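Side-chain contact in RING finger protein unkempt homolog (Mus musculus, PDB 5ELH), which binds RNA sequence-specifically through clustered CCCH zinc fingers and represses translation to shape the early morphology of cortical neurons: residues 25-30 with 35-40. Sequence-based numbering, arbitrary orientation.
With ZN (zinc ion), chain D.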
ATOM      1  N   THR A  25       8.070  -2.590 -18.961  1.00 43.67           N
ATOM      2  CA  THR A  25       8.557  -3.805 -19.602  1.00 46.03           C
ATOM      3  C   THR A  25       7.646  -4.986 -19.330  1.00 43.14           C
ATOM      4  O   THR A  25       7.951  -6.105 -19.747  1.00 41.37           O
ATOM      5  CB  THR A  25       9.942  -4.201 -19.062  1.00 43.66           C
ATOM      6  OG1 THR A  25       9.820  -4.586 -17.685  1.00 43.62           O
ATOM      7  CG2 THR A  25      10.916  -3.049 -19.181  1.00 45.56           C
ATOM      8  N   GLN A  26       6.548  -4.740 -18.612  1.00 37.51           N
ATOM      9  CA  GLN A  26       5.637  -5.800 -18.192  1.00 50.14           C
ATOM     10  C   GLN A  26       4.272  -5.658 -18.858  1.00 46.51           C
ATOM     11  O   GLN A  26       3.240  -5.888 -18.231  1.00 47.39           O
ATOM     12  CB  GLN A  26       5.480  -5.792 -16.669  1.00 45.91           C
ATOM     13  CG  GLN A  26       6.743  -6.181 -15.919  1.00 46.44           C
ATOM     14  CD  GLN A  26       6.560  -6.103 -14.418  1.00 51.06           C
ATOM     15  OE1 GLN A  26       5.789  -5.285 -13.923  1.00 50.59           O
ATOM     16  NE2 GLN A  26       7.265  -6.959 -13.686  1.00 52.28           N
ATOM     17  N   HIS A  27       4.287  -5.274 -20.131  1.00 39.07           N
ATOM     18  CA  HIS A  27       3.086  -5.215 -20.958  1.00 43.70           C
ATOM     19  C   HIS A  27       3.254  -6.205 -22.101  1.00 62.74           C
ATOM     20  O   HIS A  27       4.140  -6.023 -22.938  1.00 68.76           O
ATOM     21  CB  HIS A  27       2.915  -3.809 -21.543  1.00 43.99           C
ATOM     22  CG  HIS A  27       1.781  -3.691 -22.516  1.00 38.07           C
ATOM     23  ND1 HIS A  27       0.477  -3.469 -22.121  1.00 40.26           N
ATOM     24  CD2 HIS A  27       1.752  -3.764 -23.867  1.00 43.42           C
ATOM     25  CE1 HIS A  27      -0.303  -3.415 -23.185  1.00 39.86           C
ATOM     26  NE2 HIS A  27       0.447  -3.591 -24.258  1.00 41.80           N
ATOM     27  N   ARG A  28       2.411  -7.237 -22.149  1.00 65.11           N
ATOM     28  CA  ARG A  28       2.513  -8.274 -23.187  1.00 63.70           C
ATOM     29  C   ARG A  28       3.922  -8.897 -23.202  1.00 64.19           C
ATOM     30  O   ARG A  28       4.793  -8.444 -23.945  1.00 72.32           O
ATOM     31  CB  ARG A  28       2.137  -7.672 -24.555  1.00 58.00           C
ATOM     32  CG  ARG A  28       2.472  -8.492 -25.806  1.00 61.19           C
ATOM     33  CD  ARG A  28       2.977  -7.534 -26.896  1.00 63.57           C
ATOM     34  NE  ARG A  28       3.481  -8.187 -28.110  1.00 70.38           N
ATOM     35  CZ  ARG A  28       2.789  -8.335 -29.241  1.00 70.89           C
ATOM     36  NH1 ARG A  28       1.536  -7.895 -29.344  1.00 72.63           N
ATOM     37  NH2 ARG A  28       3.357  -8.937 -30.279  1.00 67.89           N
ATOM     38  N   PRO A  29       4.157  -9.930 -22.367  1.00 58.49           N
ATOM     39  CA  PRO A  29       3.194 -10.539 -21.441  1.00 54.23           C
ATOM     40  C   PRO A  29       2.841  -9.573 -20.320  1.00 55.34           C
ATOM     41  O   PRO A  29       3.715  -9.127 -19.574  1.00 55.52           O
ATOM     42  CB  PRO A  29       3.943 -11.758 -20.898  1.00 55.67           C
ATOM     43  CG  PRO A  29       5.375 -11.396 -21.007  1.00 60.06           C
ATOM     44  CD  PRO A  29       5.505 -10.502 -22.207  1.00 60.32           C
ATOM     45  N   TYR A  30       1.560  -9.241 -20.227  1.00 52.08           N
ATOM     46  CA  TYR A  30       1.088  -8.256 -19.266  1.00 53.09           C
ATOM     47  C   TYR A  30       1.172  -8.808 -17.847  1.00 51.22           C
ATOM     48  O   TYR A  30       0.211  -9.371 -17.344  1.00 41.73           O
ATOM     49  CB  TYR A  30      -0.349  -7.858 -19.614  1.00 49.45           C
ATOM     50  CG  TYR A  30      -0.968  -6.830 -18.691  1.00 46.41           C
ATOM     51  CD1 TYR A  30      -0.267  -5.695 -18.301  1.00 44.45           C
ATOM     52  CD2 TYR A  30      -2.267  -6.990 -18.224  1.00 45.29           C
ATOM     53  CE1 TYR A  30      -0.841  -4.755 -17.462  1.00 41.66           C
ATOM     54  CE2 TYR A  30      -2.845  -6.061 -17.387  1.00 38.30           C
ATOM     55  CZ  TYR A  30      -2.134  -4.950 -17.009  1.00 34.26           C
ATOM     56  OH  TYR A  30      -2.727  -4.031 -16.171  1.00 29.93           O
ATOM     57  N   TRP A  35      -2.615  -1.081 -13.487  1.00 23.08           N
ATOM     58  CA  TRP A  35      -3.385  -1.083 -14.720  1.00 21.83           C
ATOM     59  C   TRP A  35      -2.726  -0.202 -15.778  1.00 23.79           C
ATOM     60  O   TRP A  35      -2.083   0.804 -15.469  1.00 24.13           O
ATOM     61  CB  TRP A  35      -4.871  -0.737 -14.515  1.00 20.47           C
ATOM     62  CG  TRP A  35      -5.229   0.621 -13.996  1.00 20.16           C
ATOM     63  CD1 TRP A  35      -5.546   0.948 -12.715  1.00 19.16           C
ATOM     64  CD2 TRP A  35      -5.369   1.825 -14.762  1.00 21.03           C
ATOM     65  NE1 TRP A  35      -5.862   2.280 -12.626  1.00 23.64           N
ATOM     66  CE2 TRP A  35      -5.759   2.844 -13.871  1.00 21.80           C
ATOM     67  CE3 TRP A  35      -5.188   2.142 -16.113  1.00 24.86           C
ATOM     68  CZ2 TRP A  35      -5.973   4.159 -14.283  1.00 21.27           C
ATOM     69  CZ3 TRP A  35      -5.397   3.448 -16.522  1.00 23.29           C
ATOM     70  CH2 TRP A  35      -5.788   4.441 -15.606  1.00 24.82           C
ATOM     71  N   HIS A  36      -2.877  -0.625 -17.025  1.00 24.38           N
ATOM     72  CA  HIS A  36      -2.337   0.106 -18.160  1.00 26.17           C
ATOM     73  C   HIS A  36      -3.486   0.791 -18.915  1.00 28.32           C
ATOM     74  O   HIS A  36      -3.373   1.942 -19.318  1.00 27.05           O
ATOM     75  CB  HIS A  36      -1.554  -0.843 -19.077  1.00 27.73           C
ATOM     76  CG  HIS A  36      -0.239  -1.299 -18.511  1.00 28.46           C
ATOM     77  ND1 HIS A  36       0.645  -2.077 -19.228  1.00 31.28           N
ATOM     78  CD2 HIS A  36       0.344  -1.086 -17.309  1.00 27.93           C
ATOM     79  CE1 HIS A  36       1.715  -2.323 -18.495  1.00 30.62           C
ATOM     80  NE2 HIS A  36       1.563  -1.731 -17.326  1.00 29.30           N
ATOM     81  N   PHE A  37      -4.594   0.078 -19.099  1.00 25.55           N
ATOM     82  CA  PHE A  37      -5.783   0.666 -19.708  1.00 26.16           C
ATOM     83  C   PHE A  37      -6.889   0.726 -18.688  1.00 25.12           C
ATOM     84  O   PHE A  37      -6.958  -0.106 -17.791  1.00 21.92           O
ATOM     85  CB  PHE A  37      -6.231  -0.136 -20.923  1.00 25.83           C
ATOM     86  CG  PHE A  37      -5.159  -0.282 -21.954  1.00 27.91           C
ATOM     87  CD1 PHE A  37      -4.798   0.789 -22.738  1.00 30.76           C
ATOM     88  CD2 PHE A  37      -4.494  -1.483 -22.107  1.00 35.33           C
ATOM     89  CE1 PHE A  37      -3.794   0.664 -23.681  1.00 36.11           C
ATOM     90  CE2 PHE A  37      -3.489  -1.617 -23.051  1.00 40.66           C
ATOM     91  CZ  PHE A  37      -3.143  -0.540 -23.838  1.00 40.56           C
ATOM     92  N   VAL A  38      -7.749   1.726 -18.828  1.00 22.99           N
ATOM     93  CA  VAL A  38      -8.801   1.952 -17.847  1.00 21.46           C
ATOM     94  C   VAL A  38      -9.667   0.710 -17.641  1.00 21.95           C
ATOM     95  O   VAL A  38     -10.101   0.431 -16.517  1.00 19.06           O
ATOM     96  CB  VAL A  38      -9.662   3.170 -18.246  1.00 21.89           C
ATOM     97  CG1 VAL A  38     -10.890   3.284 -17.351  1.00 34.25           C
ATOM     98  CG2 VAL A  38      -8.826   4.427 -18.158  1.00 24.58           C
ATOM     99  N   ASN A  39      -9.907  -0.053 -18.704  1.00 21.12           N
ATOM    100  CA  ASN A  39     -10.726  -1.257 -18.562  1.00 26.63           C
ATOM    101  C   ASN A  39     -10.041  -2.384 -17.790  1.00 25.28           C
ATOM    102  O   ASN A  39     -10.672  -3.398 -17.497  1.00 24.68           O
ATOM    103  CB  ASN A  39     -11.254  -1.758 -19.910  1.00 24.70           C
ATOM    104  CG  ASN A  39     -10.160  -2.146 -20.873  1.00 31.14           C
ATOM    105  OD1 ASN A  39      -8.991  -2.241 -20.514  1.00 33.15           O
ATOM    106  ND2 ASN A  39     -10.543  -2.372 -22.119  1.00 42.82           N
ATOM    107  N   GLN A  40      -8.774  -2.198 -17.433  1.00 25.28           N
ATOM    108  CA  GLN A  40      -8.069  -3.167 -16.586  1.00 22.43           C
ATOM    109  C   GLN A  40      -8.132  -2.818 -15.104  1.00 25.72           C
ATOM    110  O   GLN A  40      -7.773  -3.638 -14.249  1.00 20.88           O
ATOM    111  CB  GLN A  40      -6.609  -3.270 -17.001  1.00 25.33           C
ATOM    112  CG  GLN A  40      -6.407  -3.734 -18.412  1.00 29.44           C
ATOM    113  CD  GLN A  40      -4.967  -3.573 -18.863  1.00 36.17           C
ATOM    114  OE1 GLN A  40      -4.310  -2.578 -18.554  1.00 24.33           O
ATOM    115  NE2 GLN A  40      -4.464  -4.563 -19.589  1.00 39.61           N
TER
HETATM  116 ZN    ZN D 201       3.115  -1.430 -16.038  1.00 36.93          ZN
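Tyr30 meets both His36 and Gln40, turning an edge to the first and a face to the second. Its CE1 sits over the centre of the His36 imidazole, 3.5 Å from ND1 of His36, in an edge-to-face pair whose planes meet at 57°. Over one face of the phenol ring, the Gln40 carboxamide is laid almost parallel, with NE2 of Gln40 3.1 Å from CE2 of Tyr30. The phenol hydroxyl is hydrogen-bonded to the carbonyl of His34, just ahead of 35-40.

Gln40 is held in this pose by its other amide atom, OE1, which reaches back to the backbone just before the 3-10 segment 38-40 and accepts from N of His36 at 2.9 Å and from N of Phe37 at 2.7 Å.

His36 binds zinc through NE2, at 2.0 Å, with Cys16, Cys24 and Cys32 completing the CCCH site of the first finger. Its other nitrogen, ND1, donates to ND1 of His27 at 3.2 Å; the bond is nearly straight (168°) and lies in the plane of the His36 ring, though tilted from that of His27. The His27 ring, swung out opposite its backbone N (chi1 174°), reaches this nitrogen and also brings CE1 within 3.7 Å of CE2 of Phe37. Phe19 stacks on His36 and meets both His27 and Phe37, extending the aromatic cluster.

Both nitrogens of the zinc ligand are therefore engaged: zinc at NE2 and His27 at ND1 together limit rotation of the imidazole, and the second-shell acceptor may strengthen its donation to the metal.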